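Local coordinates for protein type II restriction enzyme SfiI (PDB 2EZV) that cuts double-stranded DNA as a tetrameric type II restriction endonuclease, recognising two GGCC blocks separated by five unspecified base pairs, at residues Arg22-Ala27 against Ile181-Leu186; Glu40-Ala43 against Gly48-Ile51; Asp56-Ala61 against Val161-Arg166. All coordinates share one frame; numbering follows the deposited sequence.

How the interactions relate
The three contacts follow the two N-terminal helices, 10-41 and 49-62, as they meet the central mixed sheet. Interaction 1 sets helix 10-41 on strand 176-186, and interaction 3 sets helix 49-62 on the neighbouring strand 151-167; their centres are about 11 Å apart and they touch, Y182 O lying 2.6 Å from H162 N. Interaction 2 lies at the short connection between the two helices, its centre about 11 Å from that of interaction 3 and about 21 Å from that of interaction 1. Along the chain, interactions 2 and 3 come in series inside the loop closed by interaction 1. One helical layer thus covers the sheet carrying the metal site, and interactions 2 and 3 border the third subunit.

Interaction 1 of 3, residues Arg22-Ala27 against Ile181-Leu186; sequences RTIVQA and IYVLSL
V183 meets I24 and V25 where strand 181-186 passes beneath helix 22-27, and the strand can be followed into and out of that point. I181 comes first; its CG2 methyl packs on V161 of the adjoining strand 151-167, carrying the apolar surface along the sheet. At Y182 the alternation of the strand turns the side chain from the helix.

V183 is next, its CB directed at the helix. Its two methyls divide the work: CG1 meets I24 CG2 at 4.2 Å, while CG2 reaches V25 CG2 at 4.5 Å, a looser approach. The fork follows from the torsion, chi1 -162°, which sets CG1 trans to the backbone N and CG2 beside it. A beta-branched residue suits this place, since valine is at ease in an extended strand and offers two methyls to a helix above. From the helix, I24 presents its branch methyl, CG2, and V25 one arm of its own fork. The two backbones stay 7.3 Å apart at their nearest CA atoms, V25 and V183, a gap bridged by aliphatic carbon alone.

This is the helix-on-sheet packing of the PD-(D/E)XK nuclease core. L21 and L28 of helix 10-41 extend the apolar cover of V183, while V25 also rests on L237 of strand 234-238.

Beyond V183 the strand continues to S185, where the small side chain lies against L21 and E17 of the same helix.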
loop_
_atom_site.group_PDB
_atom_site.type_symbol
_atom_site.label_atom_id
_atom_site.label_comp_id
_atom_site.label_asym_id
_atom_site.label_seq_id
_atom_site.Cartn_x
_atom_site.Cartn_y
_atom_site.Cartn_z
ATOM N N ARG D 22 -2.606 19.775 8.725
ATOM C CA ARG D 22 -1.157 19.731 8.898
ATOM C C ARG D 22 -0.522 18.571 8.138
ATOM O O ARG D 22 0.490 18.746 7.461
ATOM C CB ARG D 22 -0.792 19.622 10.384
ATOM C CG ARG D 22 0.704 19.696 10.632
ATOM C CD ARG D 22 1.267 21.027 10.124
ATOM N NE ARG D 22 2.724 21.105 10.217
ATOM C CZ ARG D 22 3.563 20.448 9.420
ATOM N NH1 ARG D 22 3.092 19.656 8.462
ATOM N NH2 ARG D 22 4.879 20.591 9.570
ATOM N N THR D 23 -1.118 17.388 8.263
ATOM C CA THR D 23 -0.629 16.186 7.585
ATOM C C THR D 23 -0.589 16.413 6.073
ATOM O O THR D 23 0.397 16.093 5.399
ATOM C CB THR D 23 -1.551 14.986 7.884
ATOM O OG1 THR D 23 -1.644 14.804 9.301
ATOM C CG2 THR D 23 -1.016 13.720 7.256
ATOM N N ILE D 24 -1.676 16.969 5.550
ATOM C CA ILE D 24 -1.785 17.250 4.130
ATOM C C ILE D 24 -0.754 18.267 3.637
ATOM O O ILE D 24 -0.274 18.156 2.507
ATOM C CB ILE D 24 -3.222 17.717 3.788
ATOM C CG1 ILE D 24 -4.175 16.531 3.970
ATOM C CG2 ILE D 24 -3.287 18.256 2.361
ATOM C CD1 ILE D 24 -5.637 16.850 3.780
ATOM N N VAL D 25 -0.404 19.243 4.480
ATOM C CA VAL D 25 0.587 20.257 4.102
ATOM C C VAL D 25 1.977 19.656 3.938
ATOM O O VAL D 25 2.740 20.108 3.079
ATOM C CB VAL D 25 0.673 21.411 5.130
ATOM C CG1 VAL D 25 1.843 22.353 4.778
ATOM C CG2 VAL D 25 -0.617 22.193 5.123
ATOM N N GLN D 26 2.313 18.658 4.762
ATOM C CA GLN D 26 3.612 17.988 4.661
ATOM C C GLN D 26 3.680 17.239 3.348
ATOM O O GLN D 26 4.705 17.235 2.673
ATOM C CB GLN D 26 3.813 16.954 5.769
ATOM C CG GLN D 26 4.326 17.510 7.066
ATOM C CD GLN D 26 5.756 18.003 7.004
ATOM O OE1 GLN D 26 6.092 18.962 7.669
ATOM N NE2 GLN D 26 6.599 17.343 6.230
ATOM N N ALA D 27 2.583 16.572 3.013
ATOM C CA ALA D 27 2.502 15.794 1.787
ATOM C C ALA D 27 2.753 16.703 0.595
ATOM O O ALA D 27 3.625 16.438 -0.227
ATOM C CB ALA D 27 1.135 15.135 1.677
ATOM N N ILE D 181 0.839 27.100 -3.828
ATOM C CA ILE D 181 -0.177 26.085 -3.559
ATOM C C ILE D 181 -0.804 26.452 -2.210
ATOM O O ILE D 181 -0.146 26.391 -1.169
ATOM C CB ILE D 181 0.421 24.656 -3.448
ATOM C CG1 ILE D 181 1.227 24.309 -4.702
ATOM C CG2 ILE D 181 -0.693 23.648 -3.279
ATOM C CD1 ILE D 181 1.795 22.899 -4.695
ATOM N N TYR D 182 -2.063 26.869 -2.234
ATOM C CA TYR D 182 -2.745 27.226 -1.005
ATOM C C TYR D 182 -3.572 26.035 -0.562
ATOM O O TYR D 182 -4.143 25.325 -1.390
ATOM C CB TYR D 182 -3.676 28.422 -1.212
ATOM C CG TYR D 182 -2.983 29.735 -1.510
ATOM C CD1 TYR D 182 -2.470 30.000 -2.776
ATOM C CD2 TYR D 182 -2.871 30.725 -0.532
ATOM C CE1 TYR D 182 -1.863 31.227 -3.069
ATOM C CE2 TYR D 182 -2.270 31.952 -0.811
ATOM C CZ TYR D 182 -1.769 32.197 -2.085
ATOM O OH TYR D 182 -1.182 33.407 -2.383
ATOM N N VAL D 183 -3.627 25.806 0.743
ATOM C CA VAL D 183 -4.414 24.703 1.260
ATOM C C VAL D 183 -5.410 25.280 2.252
ATOM O O VAL D 183 -5.025 26.003 3.171
ATOM C CB VAL D 183 -3.531 23.659 1.956
ATOM C CG1 VAL D 183 -4.293 22.351 2.078
ATOM C CG2 VAL D 183 -2.231 23.452 1.167
ATOM N N LEU D 184 -6.691 24.977 2.054
ATOM C CA LEU D 184 -7.735 25.489 2.939
ATOM C C LEU D 184 -8.505 24.401 3.686
ATOM O O LEU D 184 -8.811 23.340 3.137
ATOM C CB LEU D 184 -8.737 26.337 2.155
ATOM C CG LEU D 184 -8.303 27.648 1.498
ATOM C CD1 LEU D 184 -7.313 27.410 0.374
ATOM C CD2 LEU D 184 -9.531 28.326 0.958
ATOM N N SER D 185 -8.817 24.691 4.943
ATOM C CA SER D 185 -9.570 23.792 5.799
ATOM C C SER D 185 -10.882 24.498 6.113
ATOM O O SER D 185 -10.900 25.513 6.819
ATOM C CB SER D 185 -8.787 23.517 7.094
ATOM O OG SER D 185 -9.531 22.712 8.000
ATOM N N LEU D 186 -11.980 23.981 5.574
ATOM C CA LEU D 186 -13.276 24.586 5.819
ATOM C C LEU D 186 -13.927 23.945 7.024
ATOM O O LEU D 186 -14.088 22.725 7.089
ATOM C CB LEU D 186 -14.176 24.456 4.595
ATOM C CG LEU D 186 -13.610 25.127 3.339
ATOM C CD1 LEU D 186 -14.661 25.098 2.241
ATOM C CD2 LEU D 186 -13.192 26.561 3.648
#

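Interaction 2 of 3, residues Glu40-Ala43 against Gly48-Ile51; sequences ETTA and GEVI
In the short connection that joins helix 10-41 to helix 49-62, T42 and A43 leave the first helix and pass beside E49, where the chain enters the second. T42 is the first residue to abandon helical angles, and its OG1 turns back to bond I38 O, a common use of threonine at a helix end. That leaves its methyl to face the glutamate, with T42 CG2 4.3 Å from E49 OE2.

The closer approach is to a backbone atom. A43 O lies above the plane of the E49 carboxylate, 3.4 Å from E49 OE1 and 3.5 Å from E49 CD. E49 CG is 3.6 Å from the same oxygen, so CG, CD and OE1 all lie near this one atom. A bend at chi2, -73°, folds the glutamate across to this position, and its length suits it to span the space between the two chain ends. On the third subunit, A75 packs on T42 and F77 on E49.

With an alanine here, CG and the carboxylate would be gone, which is likely to open a gap beside T42 and A43 and cost F77 of the third subunit part of its packing surface.

Both A43 O and E49 OE1 are acceptors and would be expected to repel weakly, so their approach is probably set by the surrounding packing, in which R176 also touches E49, rather than by attraction.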
loop_
_atom_site.group_PDB
_atom_site.type_symbol
_atom_site.label_atom_id
_atom_site.label_comp_id
_atom_site.label_asym_id
_atom_site.label_seq_id
_atom_site.Cartn_x
_atom_site.Cartn_y
_atom_site.Cartn_z
ATOM N N GLU D 40 4.167 22.329 -14.548
ATOM C CA GLU D 40 4.710 23.200 -15.579
ATOM C C GLU D 40 5.181 22.549 -16.874
ATOM O O GLU D 40 5.115 23.186 -17.925
ATOM C CB GLU D 40 5.860 24.032 -15.007
ATOM C CG GLU D 40 5.517 24.745 -13.708
ATOM C CD GLU D 40 6.511 25.841 -13.347
ATOM O OE1 GLU D 40 7.716 25.677 -13.631
ATOM O OE2 GLU D 40 6.083 26.862 -12.764
ATOM N N THR D 41 5.648 21.302 -16.820
ATOM C CA THR D 41 6.166 20.660 -18.028
ATOM C C THR D 41 5.209 19.747 -18.793
ATOM O O THR D 41 5.572 19.208 -19.838
ATOM C CB THR D 41 7.456 19.856 -17.731
ATOM O OG1 THR D 41 7.125 18.654 -17.027
ATOM C CG2 THR D 41 8.420 20.683 -16.886
ATOM N N THR D 42 3.990 19.582 -18.296
ATOM C CA THR D 42 3.035 18.710 -18.969
ATOM C C THR D 42 2.317 19.400 -20.121
ATOM O O THR D 42 1.641 20.405 -19.925
ATOM C CB THR D 42 1.986 18.179 -17.985
ATOM O OG1 THR D 42 2.647 17.481 -16.923
ATOM C CG2 THR D 42 1.020 17.241 -18.693
ATOM N N ALA D 43 2.465 18.838 -21.320
ATOM C CA ALA D 43 1.839 19.375 -22.526
ATOM C C ALA D 43 0.370 19.703 -22.284
ATOM O O ALA D 43 -0.371 18.893 -21.724
ATOM C CB ALA D 43 1.975 18.381 -23.668
ATOM N N GLY D 48 -7.871 23.346 -20.653
ATOM C CA GLY D 48 -8.436 22.344 -19.758
ATOM C C GLY D 48 -7.473 21.520 -18.918
ATOM O O GLY D 48 -7.846 21.015 -17.859
ATOM N N GLU D 49 -6.240 21.379 -19.391
ATOM C CA GLU D 49 -5.216 20.601 -18.702
ATOM C C GLU D 49 -5.009 20.890 -17.216
ATOM O O GLU D 49 -4.944 19.961 -16.413
ATOM C CB GLU D 49 -3.872 20.759 -19.419
ATOM C CG GLU D 49 -3.625 19.726 -20.498
ATOM C CD GLU D 49 -3.325 18.349 -19.942
ATOM O OE1 GLU D 49 -3.245 17.384 -20.735
ATOM O OE2 GLU D 49 -3.162 18.230 -18.709
ATOM N N VAL D 50 -4.898 22.163 -16.849
ATOM C CA VAL D 50 -4.650 22.517 -15.456
ATOM C C VAL D 50 -5.624 21.940 -14.439
ATOM O O VAL D 50 -5.222 21.607 -13.324
ATOM C CB VAL D 50 -4.592 24.042 -15.257
ATOM C CG1 VAL D 50 -3.382 24.602 -15.972
ATOM C CG2 VAL D 50 -5.866 24.681 -15.757
ATOM N N ILE D 51 -6.894 21.816 -14.811
ATOM C CA ILE D 51 -7.882 21.270 -13.888
ATOM C C ILE D 51 -7.511 19.829 -13.542
ATOM O O ILE D 51 -7.629 19.400 -12.391
ATOM C CB ILE D 51 -9.276 21.314 -14.516
#

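Interaction 3 of 3, residues Asp56-Ala61 against Val161-Arg166; sequences DITQYA and VHFYYR. With nucleotides of chain A.
T58 OG1 bonds A54 O one turn back in its own helix and also touches V161 and F163 of strand 161-166. The contact belongs to the PD-(D/E)XK nuclease core, where helix 56-61 crosses the sheet beside the metal-bearing strand 93-104; the T58 side chain lies about 8 Å from the bound calcium and touches A101, a calcium-site residue. The two segment axes come within 10.2 Å at an angle of 129°.

T58 meets the strand with both branches. OG1 stands at the edge of the F163 ring, near its plane, 3.3 Å from F163 CE1 and equally near CZ. With chi1 at -64°, the hydroxyl lies beside the backbone N, the usual way for a helical threonine to reach a carbonyl four residues back. V161 meets both branches tip to tip: its CB is 3.9 Å from T58 OG1, and its CG2 faces T58 CG2 slightly farther off. Threonine thus satisfies its buried hydroxyl within the helix yet fills apolar space as valine would.

F163 spans the gap between strand and helix, a task for a long, flat side chain. F163 CE2, on the other side of CZ from CE1, meets I57 CG2 at 3.7 Å, the methyl coming in obliquely, while the CG1-CD1 arm of I57 leads off and the side chain also packs on A35 and I38 of helix 10-41. The far side of the helix faces the third subunit, where K81 forms a salt bridge with D56.

Farther along the strand, Y165 reaches the DNA: its OH gives a weak hydrogen bond, 2.8 Å, to phosphate oxygen OP1 of DG15 in chain A.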
loop_
_atom_site.group_PDB
_atom_site.type_symbol
_atom_site.label_atom_id
_atom_site.label_comp_id
_atom_site.label_asym_id
_atom_site.label_seq_id
_atom_site.Cartn_x
_atom_site.Cartn_y
_atom_site.Cartn_z
ATOM N N ASP D 56 -4.553 15.490 -10.241
ATOM C CA ASP D 56 -3.553 14.438 -10.195
ATOM C C ASP D 56 -2.429 14.737 -9.204
ATOM O O ASP D 56 -2.038 13.857 -8.441
ATOM C CB ASP D 56 -2.980 14.187 -11.595
ATOM C CG ASP D 56 -3.965 13.467 -12.509
ATOM O OD1 ASP D 56 -5.039 13.042 -12.016
ATOM O OD2 ASP D 56 -3.667 13.319 -13.717
ATOM N N ILE D 57 -1.917 15.971 -9.222
ATOM C CA ILE D 57 -0.850 16.386 -8.316
ATOM C C ILE D 57 -1.314 16.125 -6.884
ATOM O O ILE D 57 -0.623 15.470 -6.093
ATOM C CB ILE D 57 -0.554 17.897 -8.416
ATOM C CG1 ILE D 57 -0.185 18.297 -9.845
ATOM C CG2 ILE D 57 0.572 18.254 -7.469
ATOM C CD1 ILE D 57 1.203 17.918 -10.265
ATOM N N THR D 58 -2.491 16.656 -6.570
ATOM C CA THR D 58 -3.093 16.520 -5.252
ATOM C C THR D 58 -3.180 15.059 -4.828
ATOM O O THR D 58 -2.804 14.700 -3.712
ATOM C CB THR D 58 -4.519 17.102 -5.237
ATOM O OG1 THR D 58 -4.464 18.510 -5.492
ATOM C CG2 THR D 58 -5.188 16.855 -3.892
ATOM N N GLN D 59 -3.700 14.224 -5.723
ATOM C CA GLN D 59 -3.832 12.814 -5.426
ATOM C C GLN D 59 -2.493 12.142 -5.131
ATOM O O GLN D 59 -2.361 11.447 -4.126
ATOM C CB GLN D 59 -4.517 12.073 -6.577
ATOM C CG GLN D 59 -4.454 10.561 -6.394
ATOM C CD GLN D 59 -5.165 9.781 -7.477
ATOM O OE1 GLN D 59 -4.936 8.585 -7.636
ATOM N NE2 GLN D 59 -6.039 10.444 -8.219
ATOM N N TYR D 60 -1.513 12.339 -6.009
ATOM C CA TYR D 60 -0.198 11.723 -5.833
ATOM C C TYR D 60 0.469 12.205 -4.561
ATOM O O TYR D 60 1.163 11.446 -3.885
ATOM C CB TYR D 60 0.707 12.023 -7.029
ATOM C CG TYR D 60 0.259 11.373 -8.318
ATOM C CD1 TYR D 60 0.487 11.992 -9.548
ATOM C CD2 TYR D 60 -0.377 10.133 -8.315
ATOM C CE1 TYR D 60 0.097 11.394 -10.742
ATOM C CE2 TYR D 60 -0.769 9.523 -9.503
ATOM C CZ TYR D 60 -0.529 10.159 -10.712
ATOM O OH TYR D 60 -0.911 9.562 -11.893
ATOM N N ALA D 61 0.257 13.475 -4.244
ATOM C CA ALA D 61 0.827 14.058 -3.048
ATOM C C ALA D 61 0.213 13.467 -1.784
ATOM O O ALA D 61 0.937 13.103 -0.854
ATOM C CB ALA D 61 0.627 15.581 -3.059
ATOM N N VAL D 161 -7.198 22.383 -2.035
ATOM C CA VAL D 161 -5.830 22.649 -2.465
ATOM C C VAL D 161 -6.003 23.545 -3.687
ATOM O O VAL D 161 -6.568 23.131 -4.696
ATOM C CB VAL D 161 -5.113 21.346 -2.844
ATOM C CG1 VAL D 161 -3.651 21.586 -3.003
ATOM C CG2 VAL D 161 -5.349 20.308 -1.774
ATOM N N HIS D 162 -5.524 24.778 -3.575
ATOM C CA HIS D 162 -5.664 25.788 -4.621
ATOM C C HIS D 162 -4.340 26.113 -5.311
ATOM O O HIS D 162 -3.461 26.771 -4.744
ATOM C CB HIS D 162 -6.274 27.038 -3.981
ATOM C CG HIS D 162 -6.502 28.172 -4.924
ATOM N ND1 HIS D 162 -5.473 28.917 -5.458
ATOM C CD2 HIS D 162 -7.648 28.723 -5.389
ATOM C CE1 HIS D 162 -5.974 29.880 -6.210
ATOM N NE2 HIS D 162 -7.292 29.785 -6.184
ATOM N N PHE D 163 -4.203 25.644 -6.545
ATOM C CA PHE D 163 -2.990 25.880 -7.307
ATOM C C PHE D 163 -3.032 27.234 -8.019
ATOM O O PHE D 163 -3.693 27.392 -9.043
ATOM C CB PHE D 163 -2.783 24.744 -8.318
ATOM C CG PHE D 163 -2.630 23.388 -7.683
ATOM C CD1 PHE D 163 -3.714 22.765 -7.067
ATOM C CD2 PHE D 163 -1.397 22.747 -7.671
ATOM C CE1 PHE D 163 -3.569 21.527 -6.450
ATOM C CE2 PHE D 163 -1.245 21.507 -7.054
ATOM C CZ PHE D 163 -2.333 20.897 -6.443
ATOM N N TYR D 164 -2.329 28.205 -7.444
ATOM C CA TYR D 164 -2.240 29.555 -7.984
ATOM C C TYR D 164 -1.126 29.580 -9.026
ATOM O O TYR D 164 0.050 29.391 -8.697
ATOM C CB TYR D 164 -1.923 30.531 -6.854
ATOM C CG TYR D 164 -1.543 31.913 -7.312
ATOM C CD1 TYR D 164 -0.327 32.476 -6.936
ATOM C CD2 TYR D 164 -2.400 32.661 -8.124
ATOM C CE1 TYR D 164 0.033 33.751 -7.353
ATOM C CE2 TYR D 164 -2.052 33.937 -8.548
ATOM C CZ TYR D 164 -0.834 34.478 -8.158
ATOM O OH TYR D 164 -0.479 35.747 -8.563
ATOM N N TYR D 165 -1.485 29.819 -10.282
ATOM C CA TYR D 165 -0.478 29.822 -11.342
ATOM C C TYR D 165 -0.684 30.937 -12.364
ATOM O O TYR D 165 -1.630 31.723 -12.279
ATOM C CB TYR D 165 -0.512 28.478 -12.079
ATOM C CG TYR D 165 -1.664 28.400 -13.051
ATOM C CD1 TYR D 165 -1.469 28.654 -14.407
ATOM C CD2 TYR D 165 -2.970 28.183 -12.600
ATOM C CE1 TYR D 165 -2.544 28.707 -15.288
ATOM C CE2 TYR D 165 -4.054 28.231 -13.475
ATOM C CZ TYR D 165 -3.832 28.497 -14.816
ATOM O OH TYR D 165 -4.893 28.577 -15.687
ATOM N N ARG D 166 0.211 30.970 -13.343
ATOM C CA ARG D 166 0.156 31.931 -14.434
ATOM C C ARG D 166 0.358 31.176 -15.748
ATOM O O ARG D 166 1.179 30.268 -15.825
ATOM C CB ARG D 166 1.263 32.973 -14.286
ATOM C CG ARG D 166 1.314 33.963 -15.432
ATOM C CD ARG D 166 2.536 34.864 -15.302
ATOM N NE ARG D 166 2.641 35.845 -16.383
ATOM C CZ ARG D 166 1.850 36.905 -16.519
ATOM N NH1 ARG D 166 0.877 37.137 -15.641
ATOM N NH2 ARG D 166 2.043 37.744 -17.532
ATOM P P DG A 15 -8.355 30.615 -14.490
ATOM O OP1 DG A 15 -7.031 29.942 -14.529
ATOM O OP2 DG A 15 -8.737 31.416 -13.301
ATOM O "O5'" DG A 15 -8.472 31.537 -15.787
ATOM C "C5'" DG A 15 -8.404 30.964 -17.095
ATOM C "C4'" DG A 15 -8.882 31.943 -18.145
ATOM O "O4'" DG A 15 -10.299 32.209 -17.962
ATOM C "C3'" DG A 15 -8.205 33.308 -18.037
ATOM O "O3'" DG A 15 -8.156 33.936 -19.329
ATOM C "C2'" DG A 15 -9.120 34.054 -17.082
ATOM C "C1'" DG A 15 -10.490 33.543 -17.495
ATOM N N9 DG A 15 -11.497 33.521 -16.435
ATOM C C8 DG A 15 -11.366 32.958 -15.192
ATOM N N7 DG A 15 -12.436 33.084 -14.456
ATOM C C5 DG A 15 -13.328 33.778 -15.259
ATOM C C6 DG A 15 -14.660 34.210 -14.997
ATOM O O6 DG A 15 -15.335 34.054 -13.973
ATOM N N1 DG A 15 -15.203 34.883 -16.084
ATOM C C2 DG A 15 -14.556 35.115 -17.271
ATOM N N2 DG A 15 -15.263 35.785 -18.194
ATOM N N3 DG A 15 -13.314 34.720 -17.531
ATOM C C4 DG A 15 -12.765 34.061 -16.486
#